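Local coordinates for protein cupin 2, conserved barrel (Desulfitobacterium hafniense, PDB 2OZJ) that is of unknown function but belongs to the cupin superfamily, folds as a conserved beta-barrel and is found as a two-subunit assembly, at residues A[4-9]-A[29-34]; A[41-46]-A[104-109]; A[57-62]-A[85-90]; A[66-71]-A[79-84]. One frame throughout, in Å; residues are numbered along the deposited sequence.

Contact 1. Residues A[4-9]-A[29-34]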
loop_
_atom_site.group_PDB
_atom_site.type_symbol
_atom_site.label_atom_id
_atom_site.label_comp_id
_atom_site.label_asym_id
_atom_site.label_seq_id
_atom_site.Cartn_x
_atom_site.Cartn_y
_atom_site.Cartn_z
ATOM N N ARG A 4 -14.623 1.327 5.625
ATOM C CA ARG A 4 -13.695 1.223 6.745
ATOM C C ARG A 4 -12.522 0.307 6.461
ATOM O O ARG A 4 -12.646 -0.677 5.712
ATOM C CB ARG A 4 -14.421 0.778 8.020
ATOM C CG ARG A 4 -14.884 -0.629 8.012
ATOM C CD ARG A 4 -15.918 -0.930 9.093
ATOM N NE ARG A 4 -16.255 -2.350 9.041
ATOM C CZ ARG A 4 -15.468 -3.331 9.481
ATOM N NH1 ARG A 4 -14.305 -3.066 10.065
ATOM N NH2 ARG A 4 -15.855 -4.581 9.342
ATOM N N LEU A 5 -11.380 0.627 7.073
ATOM C CA LEU A 5 -10.211 -0.206 6.977
ATOM C C LEU A 5 -10.356 -1.196 8.095
ATOM O O LEU A 5 -11.025 -0.924 9.098
ATOM C CB LEU A 5 -8.899 0.619 7.093
ATOM C CG LEU A 5 -8.668 1.607 5.940
ATOM C CD1 LEU A 5 -7.415 2.380 6.170
ATOM C CD2 LEU A 5 -8.603 0.898 4.567
ATOM N N LYS A 6 -9.759 -2.362 7.923
ATOM C CA LYS A 6 -9.853 -3.444 8.887
ATOM C C LYS A 6 -8.677 -4.419 8.782
ATOM O O LYS A 6 -7.935 -4.415 7.820
ATOM C CB LYS A 6 -11.191 -4.206 8.718
ATOM C CG LYS A 6 -11.328 -4.901 7.374
ATOM C CD LYS A 6 -12.544 -5.804 7.341
ATOM C CE LYS A 6 -12.623 -6.551 6.012
ATOM N NZ LYS A 6 -13.673 -7.633 6.073
ATOM N N ASN A 7 -8.575 -5.256 9.821
ATOM C CA ASN A 7 -7.597 -6.303 9.924
ATOM C C ASN A 7 -6.150 -5.828 9.885
ATOM O O ASN A 7 -5.242 -6.552 9.429
ATOM C CB ASN A 7 -7.857 -7.402 8.880
ATOM C CG ASN A 7 -9.179 -8.094 9.082
ATOM O OD1 ASN A 7 -9.646 -8.276 10.221
ATOM N ND2 ASN A 7 -9.828 -8.461 7.966
ATOM N N LEU A 8 -5.942 -4.630 10.449
ATOM C CA LEU A 8 -4.634 -3.978 10.492
ATOM C C LEU A 8 -4.325 -3.521 11.896
ATOM O O LEU A 8 -5.264 -3.137 12.635
ATOM C CB LEU A 8 -4.613 -2.749 9.579
ATOM C CG LEU A 8 -4.654 -3.031 8.076
ATOM C CD1 LEU A 8 -5.206 -1.801 7.326
ATOM C CD2 LEU A 8 -3.259 -3.453 7.608
ATOM N N PRO A 9 -3.032 -3.554 12.280
ATOM C CA PRO A 9 -2.785 -3.117 13.659
ATOM C C PRO A 9 -3.052 -1.635 13.905
ATOM O O PRO A 9 -2.804 -0.797 13.015
ATOM C CB PRO A 9 -1.310 -3.430 13.872
ATOM C CG PRO A 9 -0.701 -3.573 12.560
ATOM C CD PRO A 9 -1.783 -3.899 11.567
ATOM N N SER A 29 -5.871 -15.313 1.721
ATOM C CA SER A 29 -6.286 -13.933 1.445
ATOM C C SER A 29 -6.835 -13.288 2.706
ATOM O O SER A 29 -7.419 -13.956 3.572
ATOM C CB SER A 29 -7.328 -13.862 0.322
ATOM O OG SER A 29 -8.531 -14.473 0.691
HETATM N N MSE A 30 -6.669 -11.963 2.775
HETATM C CA MSE A 30 -7.230 -11.183 3.869
HETATM C C MSE A 30 -7.669 -9.829 3.345
HETATM O O MSE A 30 -6.854 -9.158 2.681
HETATM C CB MSE A 30 -6.204 -11.027 4.986
HETATM C CG MSE A 30 -6.807 -10.326 6.200
HETATM SE SE MSE A 30 -5.906 -10.548 7.875
HETATM C CE MSE A 30 -4.377 -9.423 7.469
ATOM N N ALA A 31 -8.934 -9.464 3.570
ATOM C CA ALA A 31 -9.408 -8.133 3.202
ATOM C C ALA A 31 -8.920 -7.111 4.240
ATOM O O ALA A 31 -8.987 -7.368 5.466
ATOM C CB ALA A 31 -10.887 -8.095 3.122
ATOM N N LEU A 32 -8.450 -5.967 3.750
ATOM C CA LEU A 32 -8.034 -4.856 4.609
ATOM C C LEU A 32 -8.985 -3.676 4.528
ATOM O O LEU A 32 -8.766 -2.671 5.177
ATOM C CB LEU A 32 -6.629 -4.399 4.251
ATOM C CG LEU A 32 -5.484 -5.443 4.220
ATOM C CD1 LEU A 32 -4.155 -4.756 3.845
ATOM C CD2 LEU A 32 -5.398 -6.238 5.553
ATOM N N ALA A 33 -10.050 -3.787 3.748
ATOM C CA ALA A 33 -11.069 -2.749 3.673
ATOM C C ALA A 33 -12.434 -3.392 3.483
ATOM O O ALA A 33 -12.546 -4.455 2.843
ATOM C CB ALA A 33 -10.793 -1.799 2.505
ATOM N N GLN A 34 -13.440 -2.754 4.077
ATOM C CA GLN A 34 -14.825 -2.983 3.765
ATOM C C GLN A 34 -15.300 -1.701 3.069
ATOM O O GLN A 34 -15.486 -0.673 3.700
ATOM C CB GLN A 34 -15.609 -3.249 5.053
ATOM C CG GLN A 34 -17.011 -3.779 4.847
ATOM C CD GLN A 34 -17.165 -5.220 5.265
ATOM O OE1 GLN A 34 -16.195 -5.899 5.608
ATOM N NE2 GLN A 34 -18.403 -5.694 5.255
#
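The Arg-4 guanidinium has Gln-34 CB over one face; the two side chains run alongside each other, pointing the same way, with guanidinium and amide planes 24° apart. Gln-34 OE1 takes its bond from Lys-6 NZ at 3.1 Å, the ammonium lying nearly along the C=O axis. Lys-6 CG occupies the crowded position between backbone N and carbonyl carbon (chi1 64°), and the extended chain beyond it carries CE over Ala-31 CB (3.7 Å). An alanine at Lys-6 would remove this bond and the methylene packing, and would probably leave the Gln-34 amide less firmly placed. Asn-7 ND2 donates to Ala-31 O (2.9 Å), which lies close to the amide plane, while Asn-7 CB rests 3.8 Å from SE of selenomethionine Met-30. In the backbone, Arg-4 and Gln-34 form a hydrogen-bonded pair; Lys-6 N then reaches Leu-32 O from 58° above the carbonyl plane. The Leu-8 and Leu-32 side chains cross at about a right angle, CD2 to CD2 at 4.1 Å, close to Leu-19. Leu-5 N donates to Asp-59 OD2 of the second subunit, so this strand, outermost of its own chain in the antiparallel cupin sheet, also belongs to the dimer interface.

Contact 2. Residues A[41-46]-A[104-109]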
loop_
_atom_site.group_PDB
_atom_site.type_symbol
_atom_site.label_atom_id
_atom_site.label_comp_id
_atom_site.label_asym_id
_atom_site.label_seq_id
_atom_site.Cartn_x
_atom_site.Cartn_y
_atom_site.Cartn_z
ATOM N N SER A 41 -6.546 -5.827 -0.402
ATOM C CA SER A 41 -6.390 -7.205 0.032
ATOM C C SER A 41 -4.930 -7.601 0.121
ATOM O O SER A 41 -4.096 -7.177 -0.685
ATOM C CB SER A 41 -7.002 -8.168 -0.980
ATOM O OG SER A 41 -8.276 -7.733 -1.457
ATOM N N LEU A 42 -4.658 -8.527 1.032
ATOM C CA LEU A 42 -3.381 -9.242 1.079
ATOM C C LEU A 42 -3.608 -10.654 0.520
ATOM O O LEU A 42 -4.613 -11.290 0.846
ATOM C CB LEU A 42 -2.838 -9.380 2.505
ATOM C CG LEU A 42 -2.324 -8.168 3.233
ATOM C CD1 LEU A 42 -1.715 -8.607 4.583
ATOM C CD2 LEU A 42 -1.349 -7.362 2.300
ATOM N N PHE A 43 -2.678 -11.141 -0.286
ATOM C CA PHE A 43 -2.754 -12.473 -0.838
ATOM C C PHE A 43 -1.399 -13.126 -0.727
ATOM O O PHE A 43 -0.353 -12.442 -0.813
ATOM C CB PHE A 43 -3.070 -12.502 -2.327
ATOM C CG PHE A 43 -4.387 -11.997 -2.679
ATOM C CD1 PHE A 43 -5.534 -12.790 -2.517
ATOM C CD2 PHE A 43 -4.540 -10.740 -3.220
ATOM C CE1 PHE A 43 -6.822 -12.304 -2.874
ATOM C CE2 PHE A 43 -5.841 -10.253 -3.532
ATOM C CZ PHE A 43 -6.961 -11.037 -3.370
ATOM N N SER A 44 -1.415 -14.451 -0.611
ATOM C CA SER A 44 -0.208 -15.233 -0.797
ATOM C C SER A 44 -0.523 -16.537 -1.486
ATOM O O SER A 44 -1.585 -17.138 -1.224
ATOM C CB SER A 44 0.420 -15.500 0.534
ATOM O OG SER A 44 -0.367 -16.362 1.301
ATOM N N PHE A 45 0.363 -16.957 -2.386
ATOM C CA PHE A 45 0.336 -18.281 -2.957
ATOM C C PHE A 45 1.674 -18.581 -3.595
ATOM O O PHE A 45 2.574 -17.725 -3.597
ATOM C CB PHE A 45 -0.846 -18.488 -3.918
ATOM C CG PHE A 45 -0.883 -17.559 -5.093
ATOM C CD1 PHE A 45 -1.439 -16.304 -4.969
ATOM C CD2 PHE A 45 -0.421 -17.983 -6.348
ATOM C CE1 PHE A 45 -1.496 -15.449 -6.058
ATOM C CE2 PHE A 45 -0.484 -17.147 -7.452
ATOM C CZ PHE A 45 -1.018 -15.875 -7.306
ATOM N N ALA A 46 1.792 -19.769 -4.166
ATOM C CA ALA A 46 3.042 -20.201 -4.769
ATOM C C ALA A 46 2.748 -20.598 -6.195
ATOM O O ALA A 46 1.688 -21.169 -6.492
ATOM C CB ALA A 46 3.628 -21.388 -4.008
HETATM N N MSE A 104 1.589 -10.538 -1.590
HETATM C CA MSE A 104 1.356 -9.221 -2.180
HETATM C C MSE A 104 0.180 -8.479 -1.575
HETATM O O MSE A 104 -0.746 -9.074 -1.026
HETATM C CB MSE A 104 1.127 -9.353 -3.685
HETATM C CG MSE A 104 -0.163 -10.014 -4.018
HETATM SE SE MSE A 104 -0.564 -10.011 -5.893
HETATM C CE MSE A 104 -1.964 -11.317 -5.763
ATOM N N LEU A 105 0.215 -7.157 -1.730
ATOM C CA LEU A 105 -0.917 -6.271 -1.483
ATOM C C LEU A 105 -1.519 -5.892 -2.822
ATOM O O LEU A 105 -0.797 -5.551 -3.745
ATOM C CB LEU A 105 -0.436 -5.005 -0.767
ATOM C CG LEU A 105 -1.434 -3.860 -0.554
ATOM C CD1 LEU A 105 -2.453 -4.212 0.486
ATOM C CD2 LEU A 105 -0.661 -2.605 -0.183
ATOM N N GLN A 106 -2.846 -5.932 -2.904
ATOM C CA GLN A 106 -3.566 -5.491 -4.092
ATOM C C GLN A 106 -4.509 -4.367 -3.681
ATOM O O GLN A 106 -5.200 -4.467 -2.662
ATOM C CB GLN A 106 -4.381 -6.645 -4.665
ATOM C CG GLN A 106 -5.319 -6.261 -5.802
ATOM C CD GLN A 106 -5.957 -7.475 -6.491
ATOM O OE1 GLN A 106 -5.508 -8.604 -6.327
ATOM N NE2 GLN A 106 -7.008 -7.226 -7.262
ATOM N N ILE A 107 -4.522 -3.299 -4.465
ATOM C CA ILE A 107 -5.500 -2.226 -4.306
ATOM C C ILE A 107 -6.204 -2.065 -5.617
ATOM O O ILE A 107 -5.561 -1.807 -6.608
ATOM C CB ILE A 107 -4.837 -0.889 -3.890
ATOM C CG1 ILE A 107 -4.139 -1.043 -2.548
ATOM C CG2 ILE A 107 -5.917 0.269 -3.854
ATOM C CD1 ILE A 107 -3.158 0.106 -2.277
ATOM N N THR A 108 -7.514 -2.273 -5.631
ATOM C CA THR A 108 -8.291 -2.116 -6.844
ATOM C C THR A 108 -9.431 -1.120 -6.654
ATOM O O THR A 108 -10.184 -1.207 -5.691
ATOM C CB THR A 108 -8.837 -3.452 -7.361
ATOM O OG1 THR A 108 -7.762 -4.353 -7.585
ATOM C CG2 THR A 108 -9.551 -3.242 -8.677
ATOM N N LEU A 109 -9.532 -0.155 -7.556
ATOM C CA LEU A 109 -10.686 0.744 -7.571
ATOM C C LEU A 109 -11.904 0.038 -8.170
ATOM O O LEU A 109 -11.818 -0.612 -9.213
ATOM C CB LEU A 109 -10.373 1.963 -8.380
ATOM C CG LEU A 109 -9.163 2.754 -7.889
ATOM C CD1 LEU A 109 -8.996 4.000 -8.727
ATOM C CD2 LEU A 109 -9.211 3.098 -6.394
HETATM O O HOH W 1 -7.984 -6.157 -3.696
#
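Strands 41-46 and 104-109 are antiparallel neighbours in the middle of the larger cupin sheet, the axes of these segments 139° apart. Four backbone bonds join them, two in each of the hydrogen-bonded pairs Ser-41 with Gln-106 and Phe-43 with Met-104. Gln-106 shows how the face they share is filled. Its CB meets Ser-41 O and Phe-43 CE2, and the chain leaves with CG anti to the backbone N and stays extended. CD again passes Phe-43 CE2, and OE1 ends 3.3 Å from that same carbon, approaching the ring obliquely with amide and ring planes 42° apart. On the other branch NE2 donates to Thr-108 OG1 at 3.0 Å, almost straight (173°) and in the amide plane; a weak bond to Tyr-56 OH adds to the hold, so the hydrogen bonds on NE2 are what fix the turn of the amide. Selenomethionine Met-104, on the same face, runs extended until its CE meets Phe-43 CD2 at 3.7 Å and the edge of the Phe-45 ring at CE1, 4.2 Å away. Phe-45 in turn stacks edge-to-face with Phe-102. The opposite face is aliphatic: Leu-42 and Leu-105 cross obliquely, CD2 to CD1 at 3.8 Å, and Leu-32 packs on both leucines. At the end of the pairing, Ser-41 OG is 2.8 Å from a water, which also donates a weak 3.4 Å bond to Gln-106 O.

Contact 3. Residues A[57-62]-A[85-90]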
loop_
_atom_site.group_PDB
_atom_site.type_symbol
_atom_site.label_atom_id
_atom_site.label_comp_id
_atom_site.label_asym_id
_atom_site.label_seq_id
_atom_site.Cartn_x
_atom_site.Cartn_y
_atom_site.Cartn_z
ATOM N N PHE A 57 -12.571 -3.709 -13.730
ATOM C CA PHE A 57 -13.250 -2.558 -14.321
ATOM C C PHE A 57 -12.552 -1.268 -13.899
ATOM O O PHE A 57 -12.711 -0.237 -14.565
ATOM C CB PHE A 57 -14.737 -2.546 -13.958
ATOM C CG PHE A 57 -15.552 -3.570 -14.728
ATOM C CD1 PHE A 57 -16.033 -3.278 -15.995
ATOM C CD2 PHE A 57 -15.813 -4.833 -14.191
ATOM C CE1 PHE A 57 -16.776 -4.220 -16.713
ATOM C CE2 PHE A 57 -16.556 -5.770 -14.905
ATOM C CZ PHE A 57 -17.034 -5.455 -16.169
ATOM N N GLY A 58 -11.750 -1.360 -12.844
ATOM C CA GLY A 58 -10.981 -0.246 -12.355
ATOM C C GLY A 58 -9.504 -0.556 -12.315
ATOM O O GLY A 58 -9.077 -1.692 -12.474
ATOM N N ASP A 59 -8.722 0.492 -12.081
ATOM C CA ASP A 59 -7.273 0.394 -11.940
ATOM C C ASP A 59 -6.889 -0.393 -10.699
ATOM O O ASP A 59 -7.578 -0.335 -9.682
ATOM C CB ASP A 59 -6.653 1.793 -11.863
ATOM C CG ASP A 59 -6.812 2.599 -13.129
ATOM O OD1 ASP A 59 -7.131 2.061 -14.196
ATOM O OD2 ASP A 59 -6.575 3.823 -13.033
ATOM N N THR A 60 -5.769 -1.107 -10.800
ATOM C CA THR A 60 -5.219 -1.924 -9.736
ATOM C C THR A 60 -3.770 -1.612 -9.548
ATOM O O THR A 60 -3.063 -1.398 -10.522
ATOM C CB THR A 60 -5.321 -3.401 -10.099
ATOM O OG1 THR A 60 -6.691 -3.691 -10.323
ATOM C CG2 THR A 60 -4.805 -4.283 -8.971
ATOM N N LEU A 61 -3.323 -1.521 -8.308
ATOM C CA LEU A 61 -1.890 -1.559 -8.019
ATOM C C LEU A 61 -1.556 -2.809 -7.228
ATOM O O LEU A 61 -2.227 -3.160 -6.253
ATOM C CB LEU A 61 -1.396 -0.319 -7.283
ATOM C CG LEU A 61 -1.490 -0.104 -5.765
ATOM C CD1 LEU A 61 -0.555 -1.051 -4.972
ATOM C CD2 LEU A 61 -1.156 1.336 -5.401
ATOM N N TYR A 62 -0.489 -3.443 -7.663
ATOM C CA TYR A 62 0.110 -4.623 -7.003
ATOM C C TYR A 62 1.441 -4.192 -6.348
ATOM O O TYR A 62 2.280 -3.524 -6.972
ATOM C CB TYR A 62 0.407 -5.720 -8.005
ATOM C CG TYR A 62 -0.799 -6.310 -8.629
ATOM C CD1 TYR A 62 -1.608 -7.140 -7.900
ATOM C CD2 TYR A 62 -1.141 -6.048 -9.945
ATOM C CE1 TYR A 62 -2.737 -7.699 -8.456
ATOM C CE2 TYR A 62 -2.292 -6.615 -10.513
ATOM C CZ TYR A 62 -3.070 -7.433 -9.756
ATOM O OH TYR A 62 -4.204 -8.011 -10.280
ATOM N N VAL A 85 6.264 -2.247 -7.165
ATOM C CA VAL A 85 4.909 -1.864 -7.437
ATOM C C VAL A 85 4.717 -1.826 -8.946
ATOM O O VAL A 85 5.639 -1.466 -9.738
ATOM C CB VAL A 85 4.548 -0.511 -6.743
ATOM C CG1 VAL A 85 5.247 0.680 -7.445
ATOM C CG2 VAL A 85 3.096 -0.333 -6.699
ATOM N N LEU A 86 3.542 -2.261 -9.366
ATOM C CA LEU A 86 3.107 -2.130 -10.752
ATOM C C LEU A 86 1.630 -1.802 -10.767
ATOM O O LEU A 86 0.864 -2.408 -10.019
ATOM C CB LEU A 86 3.347 -3.430 -11.540
ATOM C CG LEU A 86 3.320 -3.284 -13.076
ATOM C CD1 LEU A 86 4.492 -2.472 -13.665
ATOM C CD2 LEU A 86 3.310 -4.656 -13.725
HETATM N N MSE A 87 1.239 -0.838 -11.597
HETATM C CA MSE A 87 -0.154 -0.482 -11.785
HETATM C C MSE A 87 -0.648 -1.098 -13.080
HETATM O O MSE A 87 -0.006 -0.974 -14.122
HETATM C CB MSE A 87 -0.321 1.035 -11.839
HETATM C CG MSE A 87 -1.781 1.488 -11.634
HETATM SE SE MSE A 87 -2.820 1.512 -13.223
HETATM C CE MSE A 87 -2.664 3.349 -13.769
ATOM N N VAL A 88 -1.770 -1.811 -12.980
ATOM C CA VAL A 88 -2.415 -2.428 -14.138
ATOM C C VAL A 88 -3.758 -1.726 -14.370
ATOM O O VAL A 88 -4.643 -1.788 -13.517
ATOM C CB VAL A 88 -2.591 -3.966 -13.932
ATOM C CG1 VAL A 88 -3.295 -4.593 -15.109
ATOM C CG2 VAL A 88 -1.226 -4.648 -13.679
ATOM N N PRO A 89 -3.901 -1.026 -15.502
ATOM C CA PRO A 89 -5.102 -0.206 -15.701
ATOM C C PRO A 89 -6.380 -1.005 -15.914
ATOM O O PRO A 89 -6.330 -2.157 -16.332
ATOM C CB PRO A 89 -4.763 0.643 -16.939
ATOM C CG PRO A 89 -3.671 -0.070 -17.624
ATOM C CD PRO A 89 -2.933 -0.875 -16.611
ATOM N N ALA A 90 -7.509 -0.383 -15.584
ATOM C CA ALA A 90 -8.838 -0.915 -15.860
ATOM C C ALA A 90 -8.904 -1.550 -17.229
ATOM O O ALA A 90 -8.438 -0.985 -18.222
ATOM C CB ALA A 90 -9.891 0.185 -15.770
HETATM O O HOH W 2 -7.092 -3.240 -13.217
#
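Two antiparallel strands at one side of the larger sheet of the cupin barrel, 60-62 and 85-88, pair here and run out into the loops 57-59 and 89-90. Thr-60 with Val-88 and Tyr-62 with Leu-86 are the hydrogen-bonded pairs, each closed by two backbone bonds. Beyond the strands a side chain takes over: Asp-59 OD1 accepts Ala-90 N at 2.8 Å on its anti lone pair, nearly straight at 173°. The other oxygen, OD2, is bonded to Leu-5 N of the second subunit, so one carboxylate ties the loop to the interface. Asp-59 CB also lies 4.1 Å from SE of selenomethionine Met-87, whose CG, anti to the backbone N, lies 3.3 Å from Thr-60 O, while the bends further out bring CE near Asp-59 OD2. An alanine at Asp-59 would remove both oxygen bonds and would probably loosen the 89-90 loop and its join to the neighbouring subunit. Water 2 bridges the strand ends, donating to Gly-58 O and Val-88 O and accepting from Thr-60 OG1 at 3.0 Å; OG1 is bonded to Thr-108 as well. Thr-60 CG2 sits 3.7 Å above one face of the Tyr-62 ring, toward its rim, while Val-88 CG2 meets the ring edge at CE2 (3.9 Å). The Tyr-62 hydroxyl bonds His-94 NE2. Strand 102-109 flanks 60-62 within the sheet, strand 68-73 packs on Tyr-62, Leu-86 and Val-88, and Val-85 pairs antiparallel with a strand of the second subunit, so the sheet continues across the interface.

Contact 4. Residues A[66-71]-A[79-84]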
loop_
_atom_site.group_PDB
_atom_site.type_symbol
_atom_site.label_atom_id
_atom_site.label_comp_id
_atom_site.label_asym_id
_atom_site.label_seq_id
_atom_site.Cartn_x
_atom_site.Cartn_y
_atom_site.Cartn_z
ATOM N N GLN A 66 6.923 -9.946 -0.378
ATOM C CA GLN A 66 7.875 -10.988 -0.081
ATOM C C GLN A 66 7.810 -11.960 -1.240
ATOM O O GLN A 66 6.758 -12.171 -1.817
ATOM C CB GLN A 66 7.441 -11.652 1.216
ATOM C CG GLN A 66 8.429 -12.552 1.891
ATOM C CD GLN A 66 7.790 -13.260 3.089
ATOM O OE1 GLN A 66 7.425 -12.628 4.089
ATOM N NE2 GLN A 66 7.639 -14.583 2.980
ATOM N N GLY A 67 8.933 -12.552 -1.597
ATOM C CA GLY A 67 8.975 -13.488 -2.715
ATOM C C GLY A 67 8.988 -12.796 -4.057
ATOM O O GLY A 67 9.067 -11.568 -4.152
ATOM N N GLU A 68 8.945 -13.599 -5.102
ATOM C CA GLU A 68 8.971 -13.117 -6.468
ATOM C C GLU A 68 7.728 -13.573 -7.194
ATOM O O GLU A 68 7.132 -14.604 -6.840
ATOM C CB GLU A 68 10.205 -13.652 -7.174
ATOM C CG GLU A 68 11.465 -13.102 -6.599
ATOM C CD GLU A 68 12.667 -13.603 -7.317
ATOM O OE1 GLU A 68 12.943 -13.129 -8.443
ATOM O OE2 GLU A 68 13.327 -14.479 -6.739
ATOM N N ALA A 69 7.358 -12.805 -8.212
ATOM C CA ALA A 69 6.161 -13.047 -9.002
ATOM C C ALA A 69 6.413 -12.648 -10.456
ATOM O O ALA A 69 7.434 -12.034 -10.783
ATOM C CB ALA A 69 4.978 -12.255 -8.431
ATOM N N VAL A 70 5.468 -13.007 -11.315
ATOM C CA VAL A 70 5.500 -12.649 -12.723
ATOM C C VAL A 70 4.094 -12.251 -13.122
ATOM O O VAL A 70 3.134 -12.949 -12.773
ATOM C CB VAL A 70 5.951 -13.828 -13.614
ATOM C CG1 VAL A 70 5.992 -13.416 -15.084
ATOM C CG2 VAL A 70 7.302 -14.338 -13.168
ATOM N N ILE A 71 3.960 -11.132 -13.823
ATOM C CA ILE A 71 2.679 -10.716 -14.347
ATOM C C ILE A 71 2.697 -10.828 -15.853
ATOM O O ILE A 71 3.653 -10.411 -16.507
ATOM C CB ILE A 71 2.289 -9.274 -13.986
ATOM C CG1 ILE A 71 2.181 -9.113 -12.493
ATOM C CG2 ILE A 71 0.932 -8.960 -14.563
ATOM C CD1 ILE A 71 1.735 -7.657 -12.041
ATOM N N ASP A 79 8.553 -9.507 -14.609
ATOM C CA ASP A 79 9.043 -10.072 -13.359
ATOM C C ASP A 79 9.026 -9.023 -12.244
ATOM O O ASP A 79 9.369 -7.850 -12.459
ATOM C CB ASP A 79 10.482 -10.590 -13.522
ATOM C CG ASP A 79 10.584 -11.765 -14.472
ATOM O OD1 ASP A 79 9.712 -12.659 -14.430
ATOM O OD2 ASP A 79 11.555 -11.780 -15.249
ATOM N N LEU A 80 8.680 -9.483 -11.049
ATOM C CA LEU A 80 8.602 -8.632 -9.871
ATOM C C LEU A 80 9.356 -9.241 -8.693
ATOM O O LEU A 80 9.403 -10.480 -8.520
ATOM C CB LEU A 80 7.147 -8.358 -9.481
ATOM C CG LEU A 80 6.287 -7.557 -10.483
ATOM C CD1 LEU A 80 5.407 -8.534 -11.266
ATOM C CD2 LEU A 80 5.421 -6.488 -9.813
ATOM N N VAL A 81 9.975 -8.369 -7.900
ATOM C CA VAL A 81 10.743 -8.776 -6.722
ATOM C C VAL A 81 10.211 -7.969 -5.554
ATOM O O VAL A 81 9.484 -7.003 -5.761
ATOM C CB VAL A 81 12.266 -8.565 -6.943
ATOM C CG1 VAL A 81 12.726 -9.328 -8.175
ATOM C CG2 VAL A 81 12.614 -7.084 -7.046
ATOM N N PRO A 82 10.547 -8.359 -4.320
ATOM C CA PRO A 82 9.991 -7.643 -3.164
ATOM C C PRO A 82 10.186 -6.134 -3.223
ATOM O O PRO A 82 11.254 -5.651 -3.638
ATOM C CB PRO A 82 10.745 -8.264 -1.984
ATOM C CG PRO A 82 11.068 -9.612 -2.440
ATOM C CD PRO A 82 11.429 -9.462 -3.895
ATOM N N GLU A 83 9.150 -5.414 -2.807
ATOM C CA GLU A 83 9.046 -3.966 -2.857
ATOM C C GLU A 83 8.581 -3.397 -4.194
ATOM O O GLU A 83 8.146 -2.253 -4.227
ATOM C CB GLU A 83 10.315 -3.225 -2.392
ATOM C CG GLU A 83 10.771 -3.564 -0.982
ATOM C CD GLU A 83 12.046 -2.824 -0.607
ATOM O OE1 GLU A 83 12.318 -1.756 -1.202
ATOM O OE2 GLU A 83 12.786 -3.304 0.277
ATOM N N ASP A 84 8.642 -4.152 -5.286
ATOM C CA ASP A 84 8.122 -3.640 -6.554
ATOM C C ASP A 84 6.632 -3.339 -6.490
ATOM O O ASP A 84 5.870 -4.091 -5.872
ATOM C CB ASP A 84 8.342 -4.644 -7.688
ATOM C CG ASP A 84 9.784 -4.681 -8.223
ATOM O OD1 ASP A 84 10.638 -3.752 -8.041
ATOM O OD2 ASP A 84 10.046 -5.704 -8.900
HETATM O O HOH W 3 11.342 -12.003 -10.265
#
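Leu-80 O is gripped by two hydrogen bonds: Ala-69 N donates at 3.1 Å, from 34° above the carbonyl plane, and water 3 at 3.0 Å. Glu-68 CA adds a C-H contact, and the same water donates to Glu-68 OE1 at 2.7 Å, linking carboxylate and strand. The return bond from Leu-80 N to Ala-69 O completes this hydrogen-bonded pair of the hairpin. Leu-80 CD1 presses on Ile-71 CG1 at 3.5 Å, tighter than usual packing, and its chi2 of 101° lies off the standard rotamers. On the other face, the Val-70 and Asp-79 side chains lie alongside each other, CG2 3.2 Å from OD1. Past the pair, 81-84 is a type II turn closed by Asp-84 N to Val-81 O; Asp-84 OD2 ties back to Val-81 N at 2.8 Å, met from above the carboxylate plane. Pro-82 CD lies 3.2 Å from Gly-67 O, where the chain turns a corner and Gly-67 takes a positive phi (78°). Strand 68-73 is the middle strand of the smaller sheet, between 76-80 and 95-98; Leu-80 and Ile-71 face strands 60-65 and 84-88 of the larger sheet, and Asp-84 pairs with a strand of the second subunit.

Overall arrangement
Contact 2, its centre about 2 Å from that of the chain, is buried, as is contact 3; contacts 1 and 4 are partly so. Contacts 1, 2 and 3 share the larger sheet: strands 28-34 and 38-46 adjoin between contacts 1 and 2, strands 102-109 and 60-65 between contacts 2 and 3. Contact 4 joins the smaller sheet's hairpin, nested within the loop closed by contact 3, and meets it through Ile-71 and Leu-80 packing on Leu-86. Chemistry follows place: aromatic, selenomethionine and aliphatic packing at the centre, amide and ammonium bonds at the N-terminal strand, a carboxylate and bridging water at contact 3's strand ends, turn and water bonds in contact 4. All four touch the second subunit.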